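Local structure of carboxypeptidase A (Helicoverpa armigera, 1JQG) at residues W185-A190 and I305-S310; G230-R235 and F395-D400; S178-R183 and P217-D222. The protein is probably a zinc-dependent carboxypeptidase of the M14 family, cutting residues from the C-terminal ends of peptides, and is seen here with its activation peptide still attached. One frame throughout, in Å; residues are numbered along the deposited sequence.

Contact 1: residues W185-A190 and I305-S310; sequences WVTLPA and IHSFGS. With ZN (zinc ion), chain B.
Thr-187 turns its methyl group onto the backbone of Ile-305 and His-306, and the touch is entirely one of packing, since no hydrogen bond passes between 185-190 and 305-310. CG2 of Thr-187 stands 3.3 Å from Ile-305 O and 3.4 Å from His-306 C. The first torsion explains this: CG2 is anti to the carbonyl carbon, while OG1 (chi1 63°) is turned to its own polar partner, the carbonyl O of Glu-184.

Van der Waals contacts extend the seam both ways. Val-186 CG1 meets Ser-307 CB at 3.4 Å. At the other end Ile-305 CG2 is 4.0 Å from Thr-187 CB and 4.4 Å from Ala-190 CB, which packs helix 187-200 on strand 299-307 of the central mixed sheet.

Metal binding occupies the other side of this strand. Ile-305 and Ser-307 point their CB atoms to the helix, whereas His-306 points away and binds zinc through ND1 at 2.4 Å, beside His-181, Glu-184 and water 1. Asp-304 OD2 accepts from His-306 NE2; together with the zinc bond this probably limits the ring's rotation, and it would probably make ND1 a stronger donor to the metal.

Contact 2: residues G230-R235 and F395-D400; sequences GDRYWR and FLVDPD
Water 2 is held from both segments: Tyr-233 OH lies 2.8 Å from it, and Phe-395 N donates to it over 2.9 Å. The second polar link is weak, Arg-232 NH2 giving a bond of 2.9 Å to Phe-395 O with an N-H...O angle of only 123°, although this O lies near the guanidinium plane, at its edge. The arginine's stronger polar partners lie elsewhere: NE forms a salt bridge with Glu-98 of helix 92-108, and NH1 donates to Arg-183 O. With CG anti to the backbone N, the arginine chain bends at chi2 (54°), which sets CD off the straight line.

Both faces of the guanidinium are covered. Leu-396 CD2 sits over one, 4.2 Å from Arg-232 NE, and the ring system of Trp-185 makes a cation-pi contact on the opposite face. An alanine in place of Arg-232 would probably leave Glu-98 without this charged mate and open a gap between Leu-396 and Trp-185.

Arg-232 and Tyr-233 are the two central residues of a type I beta turn, Asp-231 to Trp-234, closed by Trp-234 N to Asp-231 O. One turn thus presents both side chains to 395-400, where helix 92-108 also packs on them through Leu-95.

Tyr-233 and Leu-396 cross at about a right angle, with Tyr-233 OH 3.6 Å from Leu-396 CD2. The tyrosine's CE2 comes to the edge of the Phe-395 ring, 4.3 Å from its CD2.

Contact 3: residues S178-R183 and P217-D222; sequences SLLHCR and PVANPD. With ZN (zinc ion), chain B.
Ser-178 and Pro-217 meet just where two neighbouring parallel strands of the central sheet, 173-178 and 212-216, run out, and the chains stay paired beyond the strand ends. Ser-178 uses two of its atoms. Its chi1 (64°) places OG between the backbone N and the carbonyl carbon, from where it donates to Pro-217 O over 2.7 Å, tilted 18° from the carbonyl plane. Its O in turn accepts from Ala-219 N at 3.1 Å, with the donor nearly in line with the C=O bond (160°). A buried hydroxyl and a buried amide are thereby both satisfied within the contact.

Other polar ends find partners outside it. His-181 ND1 binds zinc at 2.2 Å and its NE2 donates to Asp-252 OD2, so both ring nitrogens are engaged. Asp-222, in the first turn of helix 221-228, forms a salt bridge with Arg-154 and also accepts from Ser-150 OG and Glu-152 N. Asn-220 stands at the N-cap position of that helix, its CB 3.1 Å from Leu-179 O.

Two apolar contacts accompany these bonds. The Leu-179 and Val-218 side chains cross obliquely, CD1 of the leucine lying 4.0 Å from CG2 of the valine, and Leu-180 CD1 reaches Ala-219 CB at 4.0 Å.

Contacts 1 and 3 share the metal site: each supplies one histidine to the same zinc ion, and water 1 belongs to both. Their centres are about 11 Å apart, and Thr-187 OG1 also lies 3.2 Å from Leu-179 N, a weak hydrogen bond between them. Contact 2 is about as far from each, its centre about 11 Å from that of contact 1 and about 12 Å from that of contact 3. It reaches contact 3 through Tyr-233 O and Arg-183 NH1, 3.0 Å apart, and contact 1 through Phe-395 CE1, 3.5 Å from Ser-307 O. The Phe-395 side chain is about 6 Å from the zinc and about 7 Å from that of Glu-382, the predicted proton donor or acceptor.

Contact 1: residues W185-A190 and I305-S310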
loop_
_atom_site.group_PDB
_atom_site.type_symbol
_atom_site.label_atom_id
_atom_site.label_comp_id
_atom_site.label_asym_id
_atom_site.label_seq_id
_atom_site.Cartn_x
_atom_site.Cartn_y
_atom_site.Cartn_z
ATOM N N TRP A 185 4.021 -2.908 -5.898
ATOM C CA TRP A 185 3.829 -2.388 -7.228
ATOM C C TRP A 185 2.432 -2.478 -7.764
ATOM O O TRP A 185 1.928 -1.591 -8.433
ATOM C CB TRP A 185 4.769 -3.079 -8.238
ATOM C CG TRP A 185 6.202 -2.656 -8.102
ATOM C CD1 TRP A 185 6.763 -1.881 -7.122
ATOM C CD2 TRP A 185 7.275 -2.999 -8.995
ATOM N NE1 TRP A 185 8.122 -1.730 -7.361
ATOM C CE2 TRP A 185 8.453 -2.414 -8.489
ATOM C CE3 TRP A 185 7.344 -3.768 -10.175
ATOM C CZ2 TRP A 185 9.672 -2.561 -9.130
ATOM C CZ3 TRP A 185 8.576 -3.903 -10.802
ATOM C CH2 TRP A 185 9.718 -3.308 -10.277
ATOM N N VAL A 186 1.687 -3.497 -7.379
ATOM C CA VAL A 186 0.310 -3.683 -7.794
ATOM C C VAL A 186 -0.642 -2.598 -7.281
ATOM O O VAL A 186 -1.784 -2.528 -7.742
ATOM C CB VAL A 186 -0.171 -5.102 -7.415
ATOM C CG1 VAL A 186 -0.495 -5.303 -5.937
ATOM C CG2 VAL A 186 -1.376 -5.482 -8.277
ATOM N N THR A 187 -0.202 -1.709 -6.375
ATOM C CA THR A 187 -1.041 -0.650 -5.857
ATOM C C THR A 187 -1.200 0.513 -6.830
ATOM O O THR A 187 -2.256 1.222 -6.773
ATOM C CB THR A 187 -0.561 -0.107 -4.507
ATOM O OG1 THR A 187 0.732 0.499 -4.618
ATOM C CG2 THR A 187 -0.551 -1.242 -3.497
ATOM N N LEU A 188 -0.203 0.752 -7.674
ATOM C CA LEU A 188 -0.198 1.848 -8.628
ATOM C C LEU A 188 -1.247 1.715 -9.706
ATOM O O LEU A 188 -2.126 2.575 -9.917
ATOM C CB LEU A 188 1.193 2.051 -9.247
ATOM C CG LEU A 188 1.316 3.228 -10.243
ATOM C CD1 LEU A 188 1.008 4.605 -9.641
ATOM C CD2 LEU A 188 2.685 3.336 -10.896
ATOM N N PRO A 189 -1.378 0.546 -10.346
ATOM C CA PRO A 189 -2.452 0.302 -11.301
ATOM C C PRO A 189 -3.821 0.647 -10.758
ATOM O O PRO A 189 -4.792 1.014 -11.447
ATOM C CB PRO A 189 -2.294 -1.190 -11.615
ATOM C CG PRO A 189 -0.832 -1.460 -11.400
ATOM C CD PRO A 189 -0.489 -0.635 -10.192
ATOM N N ALA A 190 -4.076 0.295 -9.474
ATOM C CA ALA A 190 -5.372 0.544 -8.856
ATOM C C ALA A 190 -5.717 2.024 -8.799
ATOM O O ALA A 190 -6.790 2.488 -9.173
ATOM C CB ALA A 190 -5.374 -0.006 -7.447
ATOM N N ILE A 305 -3.946 2.521 -0.117
ATOM C CA ILE A 305 -3.885 1.277 -0.866
ATOM C C ILE A 305 -2.554 0.565 -0.745
ATOM O O ILE A 305 -1.538 0.983 -1.295
ATOM C CB ILE A 305 -4.287 1.484 -2.357
ATOM C CG1 ILE A 305 -5.721 2.093 -2.374
ATOM C CG2 ILE A 305 -4.296 0.188 -3.147
ATOM C CD1 ILE A 305 -6.238 2.472 -3.744
ATOM N N HIS A 306 -2.586 -0.610 -0.130
ATOM C CA HIS A 306 -1.434 -1.465 -0.008
ATOM C C HIS A 306 -1.688 -2.818 -0.699
ATOM O O HIS A 306 -2.704 -3.136 -1.260
ATOM C CB HIS A 306 -1.110 -1.775 1.475
ATOM C CG HIS A 306 -0.672 -0.569 2.235
ATOM N ND1 HIS A 306 0.616 -0.285 2.532
ATOM C CD2 HIS A 306 -1.306 0.507 2.775
ATOM C CE1 HIS A 306 0.852 0.768 3.224
ATOM N NE2 HIS A 306 -0.348 1.299 3.363
ATOM N N SER A 307 -0.617 -3.595 -0.679
ATOM C CA SER A 307 -0.505 -4.914 -1.128
ATOM C C SER A 307 0.481 -5.757 -0.250
ATOM O O SER A 307 1.294 -5.155 0.454
ATOM C CB SER A 307 -0.042 -5.203 -2.562
ATOM O OG SER A 307 1.368 -5.098 -2.705
ATOM N N PHE A 308 0.159 -6.758 0.557
ATOM C CA PHE A 308 -0.546 -7.884 -0.034
ATOM C C PHE A 308 -1.508 -8.581 0.926
ATOM O O PHE A 308 -1.171 -8.590 2.151
ATOM C CB PHE A 308 0.196 -8.800 -1.005
ATOM C CG PHE A 308 0.995 -9.837 -0.285
ATOM C CD1 PHE A 308 0.379 -11.032 0.057
ATOM C CD2 PHE A 308 2.314 -9.666 0.079
ATOM C CE1 PHE A 308 1.049 -12.028 0.733
ATOM C CE2 PHE A 308 2.995 -10.649 0.758
ATOM C CZ PHE A 308 2.373 -11.840 1.083
ATOM N N GLY A 309 -2.738 -9.131 0.743
ATOM C CA GLY A 309 -3.605 -9.743 1.709
ATOM C C GLY A 309 -5.074 -10.014 1.386
ATOM O O GLY A 309 -5.784 -10.817 2.019
ATOM N N SER A 310 -5.656 -9.212 0.496
ATOM C CA SER A 310 -7.056 -9.315 0.121
ATOM C C SER A 310 -7.936 -9.009 1.336
ATOM O O SER A 310 -8.847 -9.746 1.757
ATOM C CB SER A 310 -7.435 -10.661 -0.485
ATOM O OG SER A 310 -6.670 -10.926 -1.650
HETATM ZN ZN ZN B . 2.261 -1.925 2.961
HETATM O O HOH W 1 1.552 -3.449 4.736
#

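Contact 2: residues G230-R235 and F395-D400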
loop_
_atom_site.group_PDB
_atom_site.type_symbol
_atom_site.label_atom_id
_atom_site.label_comp_id
_atom_site.label_asym_id
_atom_site.label_seq_id
_atom_site.Cartn_x
_atom_site.Cartn_y
_atom_site.Cartn_z
ATOM N N GLY A 230 17.573 -2.220 -8.460
ATOM C CA GLY A 230 18.278 -2.503 -7.213
ATOM C C GLY A 230 17.465 -3.412 -6.283
ATOM O O GLY A 230 17.026 -4.533 -6.627
ATOM N N ASP A 231 17.245 -2.900 -5.056
ATOM C CA ASP A 231 16.477 -3.659 -4.085
ATOM C C ASP A 231 14.999 -3.693 -4.407
ATOM O O ASP A 231 14.169 -2.901 -3.935
ATOM C CB ASP A 231 16.771 -3.083 -2.698
ATOM C CG ASP A 231 16.350 -4.037 -1.602
ATOM O OD1 ASP A 231 17.093 -4.217 -0.639
ATOM O OD2 ASP A 231 15.227 -4.580 -1.725
ATOM N N ARG A 232 14.537 -4.723 -5.125
ATOM C CA ARG A 232 13.152 -4.985 -5.438
ATOM C C ARG A 232 12.264 -5.041 -4.192
ATOM O O ARG A 232 11.072 -4.674 -4.237
ATOM C CB ARG A 232 12.989 -6.301 -6.206
ATOM C CG ARG A 232 11.579 -6.678 -6.647
ATOM C CD ARG A 232 10.865 -5.635 -7.439
ATOM N NE ARG A 232 9.500 -6.007 -7.831
ATOM C CZ ARG A 232 8.440 -5.819 -7.008
ATOM N NH1 ARG A 232 8.597 -5.293 -5.790
ATOM N NH2 ARG A 232 7.190 -6.157 -7.378
ATOM N N TYR A 233 12.780 -5.635 -3.102
ATOM C CA TYR A 233 11.944 -5.841 -1.931
ATOM C C TYR A 233 12.072 -4.721 -0.908
ATOM O O TYR A 233 11.686 -4.910 0.256
ATOM C CB TYR A 233 12.225 -7.204 -1.309
ATOM C CG TYR A 233 11.705 -8.368 -2.105
ATOM C CD1 TYR A 233 12.513 -9.481 -2.381
ATOM C CD2 TYR A 233 10.381 -8.381 -2.564
ATOM C CE1 TYR A 233 12.022 -10.554 -3.107
ATOM C CE2 TYR A 233 9.876 -9.448 -3.297
ATOM C CZ TYR A 233 10.706 -10.533 -3.556
ATOM O OH TYR A 233 10.203 -11.591 -4.262
ATOM N N TRP A 234 12.598 -3.569 -1.331
ATOM C CA TRP A 234 12.662 -2.397 -0.467
ATOM C C TRP A 234 11.242 -1.845 -0.249
ATOM O O TRP A 234 10.463 -1.723 -1.203
ATOM C CB TRP A 234 13.642 -1.398 -1.080
ATOM C CG TRP A 234 13.938 -0.222 -0.185
ATOM C CD1 TRP A 234 13.338 1.017 -0.170
ATOM C CD2 TRP A 234 14.928 -0.196 0.859
ATOM N NE1 TRP A 234 13.888 1.796 0.821
ATOM C CE2 TRP A 234 14.874 1.081 1.455
ATOM C CE3 TRP A 234 15.849 -1.121 1.337
ATOM C CZ2 TRP A 234 15.703 1.450 2.522
ATOM C CZ3 TRP A 234 16.678 -0.769 2.384
ATOM C CH2 TRP A 234 16.595 0.508 2.968
ATOM N N ARG A 235 10.938 -1.403 0.952
ATOM C CA ARG A 235 9.630 -0.828 1.283
ATOM C C ARG A 235 9.707 0.556 1.927
ATOM O O ARG A 235 8.731 1.300 1.937
ATOM C CB ARG A 235 8.871 -1.778 2.216
ATOM C CG ARG A 235 9.589 -2.101 3.511
ATOM C CD ARG A 235 8.827 -3.134 4.337
ATOM N NE ARG A 235 7.593 -2.562 4.867
ATOM C CZ ARG A 235 7.174 -2.762 6.115
ATOM N NH1 ARG A 235 7.927 -3.509 6.917
ATOM N NH2 ARG A 235 6.034 -2.239 6.565
ATOM N N PHE A 395 4.969 -10.005 -3.729
ATOM C CA PHE A 395 4.875 -8.654 -4.227
ATOM C C PHE A 395 5.106 -8.568 -5.730
ATOM O O PHE A 395 4.872 -7.543 -6.318
ATOM C CB PHE A 395 5.891 -7.796 -3.462
ATOM C CG PHE A 395 5.574 -7.687 -1.998
ATOM C CD1 PHE A 395 4.562 -6.857 -1.525
ATOM C CD2 PHE A 395 6.350 -8.422 -1.097
ATOM C CE1 PHE A 395 4.315 -6.798 -0.177
ATOM C CE2 PHE A 395 6.079 -8.367 0.272
ATOM C CZ PHE A 395 5.050 -7.559 0.727
ATOM N N LEU A 396 5.585 -9.659 -6.329
ATOM C CA LEU A 396 5.860 -9.724 -7.768
ATOM C C LEU A 396 4.582 -9.655 -8.595
ATOM O O LEU A 396 3.562 -10.199 -8.230
ATOM C CB LEU A 396 6.607 -11.009 -8.100
ATOM C CG LEU A 396 7.880 -11.273 -7.286
ATOM C CD1 LEU A 396 8.528 -12.558 -7.837
ATOM C CD2 LEU A 396 8.829 -10.095 -7.291
ATOM N N VAL A 397 4.617 -8.905 -9.669
ATOM C CA VAL A 397 3.482 -8.628 -10.516
ATOM C C VAL A 397 3.543 -9.404 -11.838
ATOM O O VAL A 397 4.519 -9.429 -12.555
ATOM C CB VAL A 397 3.377 -7.122 -10.874
ATOM C CG1 VAL A 397 2.119 -6.931 -11.744
ATOM C CG2 VAL A 397 3.441 -6.260 -9.624
ATOM N N ASP A 398 2.469 -10.091 -12.180
ATOM C CA ASP A 398 2.239 -10.739 -13.446
ATOM C C ASP A 398 1.430 -9.767 -14.304
ATOM O O ASP A 398 0.303 -9.384 -13.921
ATOM C CB ASP A 398 1.449 -12.025 -13.224
ATOM C CG ASP A 398 1.408 -12.917 -14.450
ATOM O OD1 ASP A 398 1.291 -12.408 -15.594
ATOM O OD2 ASP A 398 1.479 -14.151 -14.295
ATOM N N PRO A 399 1.954 -9.363 -15.460
ATOM C CA PRO A 399 1.322 -8.416 -16.372
ATOM C C PRO A 399 -0.086 -8.752 -16.805
ATOM O O PRO A 399 -0.785 -7.873 -17.260
ATOM C CB PRO A 399 2.330 -8.358 -17.536
ATOM C CG PRO A 399 3.039 -9.660 -17.511
ATOM C CD PRO A 399 3.230 -9.879 -16.017
ATOM N N ASP A 400 -0.609 -9.946 -16.562
ATOM C CA ASP A 400 -1.947 -10.375 -16.892
ATOM C C ASP A 400 -2.956 -9.938 -15.852
ATOM O O ASP A 400 -4.148 -9.845 -16.158
ATOM C CB ASP A 400 -2.024 -11.900 -17.036
ATOM C CG ASP A 400 -1.325 -12.443 -18.264
ATOM O OD1 ASP A 400 -0.947 -11.710 -19.219
ATOM O OD2 ASP A 400 -1.155 -13.692 -18.247
HETATM O O HOH W 2 7.394 -11.617 -3.846
#

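Contact 3: residues S178-R183 and P217-D222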
loop_
_atom_site.group_PDB
_atom_site.type_symbol
_atom_site.label_atom_id
_atom_site.label_comp_id
_atom_site.label_asym_id
_atom_site.label_seq_id
_atom_site.Cartn_x
_atom_site.Cartn_y
_atom_site.Cartn_z
ATOM N N SER A 178 -1.329 5.516 -3.036
ATOM C CA SER A 178 -0.677 4.252 -3.244
ATOM C C SER A 178 0.844 4.396 -3.241
ATOM O O SER A 178 1.346 5.498 -3.219
ATOM C CB SER A 178 -1.158 3.558 -4.545
ATOM O OG SER A 178 -0.830 4.277 -5.714
ATOM N N LEU A 179 1.527 3.249 -3.174
ATOM C CA LEU A 179 2.976 3.200 -3.201
ATOM C C LEU A 179 3.665 3.825 -2.000
ATOM O O LEU A 179 4.816 4.182 -2.053
ATOM C CB LEU A 179 3.513 3.760 -4.515
ATOM C CG LEU A 179 3.341 2.869 -5.766
ATOM C CD1 LEU A 179 3.989 3.477 -6.999
ATOM C CD2 LEU A 179 3.860 1.447 -5.605
ATOM N N LEU A 180 3.027 3.840 -0.849
ATOM C CA LEU A 180 3.609 4.276 0.404
ATOM C C LEU A 180 4.765 3.316 0.753
ATOM O O LEU A 180 5.840 3.749 1.178
ATOM C CB LEU A 180 2.551 4.362 1.498
ATOM C CG LEU A 180 2.941 5.086 2.790
ATOM C CD1 LEU A 180 3.263 6.515 2.485
ATOM C CD2 LEU A 180 1.910 5.003 3.901
ATOM N N HIS A 181 4.521 2.026 0.583
ATOM C CA HIS A 181 5.511 0.977 0.647
ATOM C C HIS A 181 5.891 0.646 -0.798
ATOM O O HIS A 181 5.218 -0.079 -1.565
ATOM C CB HIS A 181 4.952 -0.238 1.359
ATOM C CG HIS A 181 4.877 -0.096 2.836
ATOM N ND1 HIS A 181 3.974 -0.653 3.647
ATOM C CD2 HIS A 181 5.620 0.564 3.759
ATOM C CE1 HIS A 181 4.009 -0.473 4.921
ATOM N NE2 HIS A 181 5.072 0.317 5.001
ATOM N N CYS A 182 7.014 1.187 -1.251
ATOM C CA CYS A 182 7.462 1.115 -2.616
ATOM C C CYS A 182 7.527 -0.215 -3.297
ATOM O O CYS A 182 7.434 -0.260 -4.530
ATOM C CB CYS A 182 8.771 1.876 -2.604
ATOM S SG CYS A 182 10.023 1.380 -1.430
ATOM N N ARG A 183 7.605 -1.322 -2.599
ATOM C CA ARG A 183 7.689 -2.651 -3.205
ATOM C C ARG A 183 6.323 -3.211 -3.589
ATOM O O ARG A 183 6.219 -4.220 -4.300
ATOM C CB ARG A 183 8.335 -3.687 -2.311
ATOM C CG ARG A 183 7.663 -3.980 -0.998
ATOM C CD ARG A 183 8.515 -4.877 -0.114
ATOM N NE ARG A 183 7.764 -5.394 1.041
ATOM C CZ ARG A 183 8.360 -6.079 2.014
ATOM N NH1 ARG A 183 9.650 -6.358 1.963
ATOM N NH2 ARG A 183 7.703 -6.573 3.033
ATOM N N PRO A 217 -0.633 8.990 -6.736
ATOM C CA PRO A 217 -0.126 7.740 -7.294
ATOM C C PRO A 217 1.105 7.210 -6.588
ATOM O O PRO A 217 1.190 6.033 -6.227
ATOM C CB PRO A 217 0.023 8.026 -8.755
ATOM C CG PRO A 217 -0.858 9.227 -9.038
ATOM C CD PRO A 217 -0.767 10.040 -7.764
ATOM N N VAL A 218 2.205 7.950 -6.513
ATOM C CA VAL A 218 3.472 7.572 -5.963
ATOM C C VAL A 218 3.819 8.339 -4.691
ATOM O O VAL A 218 4.417 9.398 -4.669
ATOM C CB VAL A 218 4.630 7.769 -6.963
ATOM C CG1 VAL A 218 5.881 7.060 -6.443
ATOM C CG2 VAL A 218 4.255 7.222 -8.327
ATOM N N ALA A 219 3.452 7.749 -3.543
ATOM C CA ALA A 219 3.670 8.366 -2.250
ATOM C C ALA A 219 5.100 8.254 -1.752
ATOM O O ALA A 219 5.499 9.105 -0.932
ATOM C CB ALA A 219 2.735 7.776 -1.228
ATOM N N ASN A 220 5.850 7.346 -2.344
ATOM C CA ASN A 220 7.241 7.097 -1.979
ATOM C C ASN A 220 8.145 6.974 -3.211
ATOM O O ASN A 220 8.610 5.907 -3.588
ATOM C CB ASN A 220 7.284 5.810 -1.138
ATOM C CG ASN A 220 8.638 5.525 -0.513
ATOM O OD1 ASN A 220 8.792 4.417 0.003
ATOM N ND2 ASN A 220 9.575 6.449 -0.571
ATOM N N PRO A 221 8.406 8.066 -3.913
ATOM C CA PRO A 221 9.162 8.113 -5.155
ATOM C C PRO A 221 10.598 7.623 -5.073
ATOM O O PRO A 221 11.063 6.828 -5.915
ATOM C CB PRO A 221 9.027 9.571 -5.575
ATOM C CG PRO A 221 8.774 10.356 -4.354
ATOM C CD PRO A 221 7.886 9.437 -3.548
ATOM N N ASP A 222 11.342 8.004 -4.042
ATOM C CA ASP A 222 12.704 7.509 -3.834
ATOM C C ASP A 222 12.804 5.980 -3.722
ATOM O O ASP A 222 13.719 5.315 -4.259
ATOM C CB ASP A 222 13.308 8.156 -2.572
ATOM C CG ASP A 222 13.469 9.657 -2.667
ATOM O OD1 ASP A 222 13.390 10.265 -3.764
ATOM O OD2 ASP A 222 13.688 10.324 -1.618
HETATM ZN ZN ZN B . 2.261 -1.925 2.961
HETATM O O HOH W 1 1.552 -3.449 4.736
#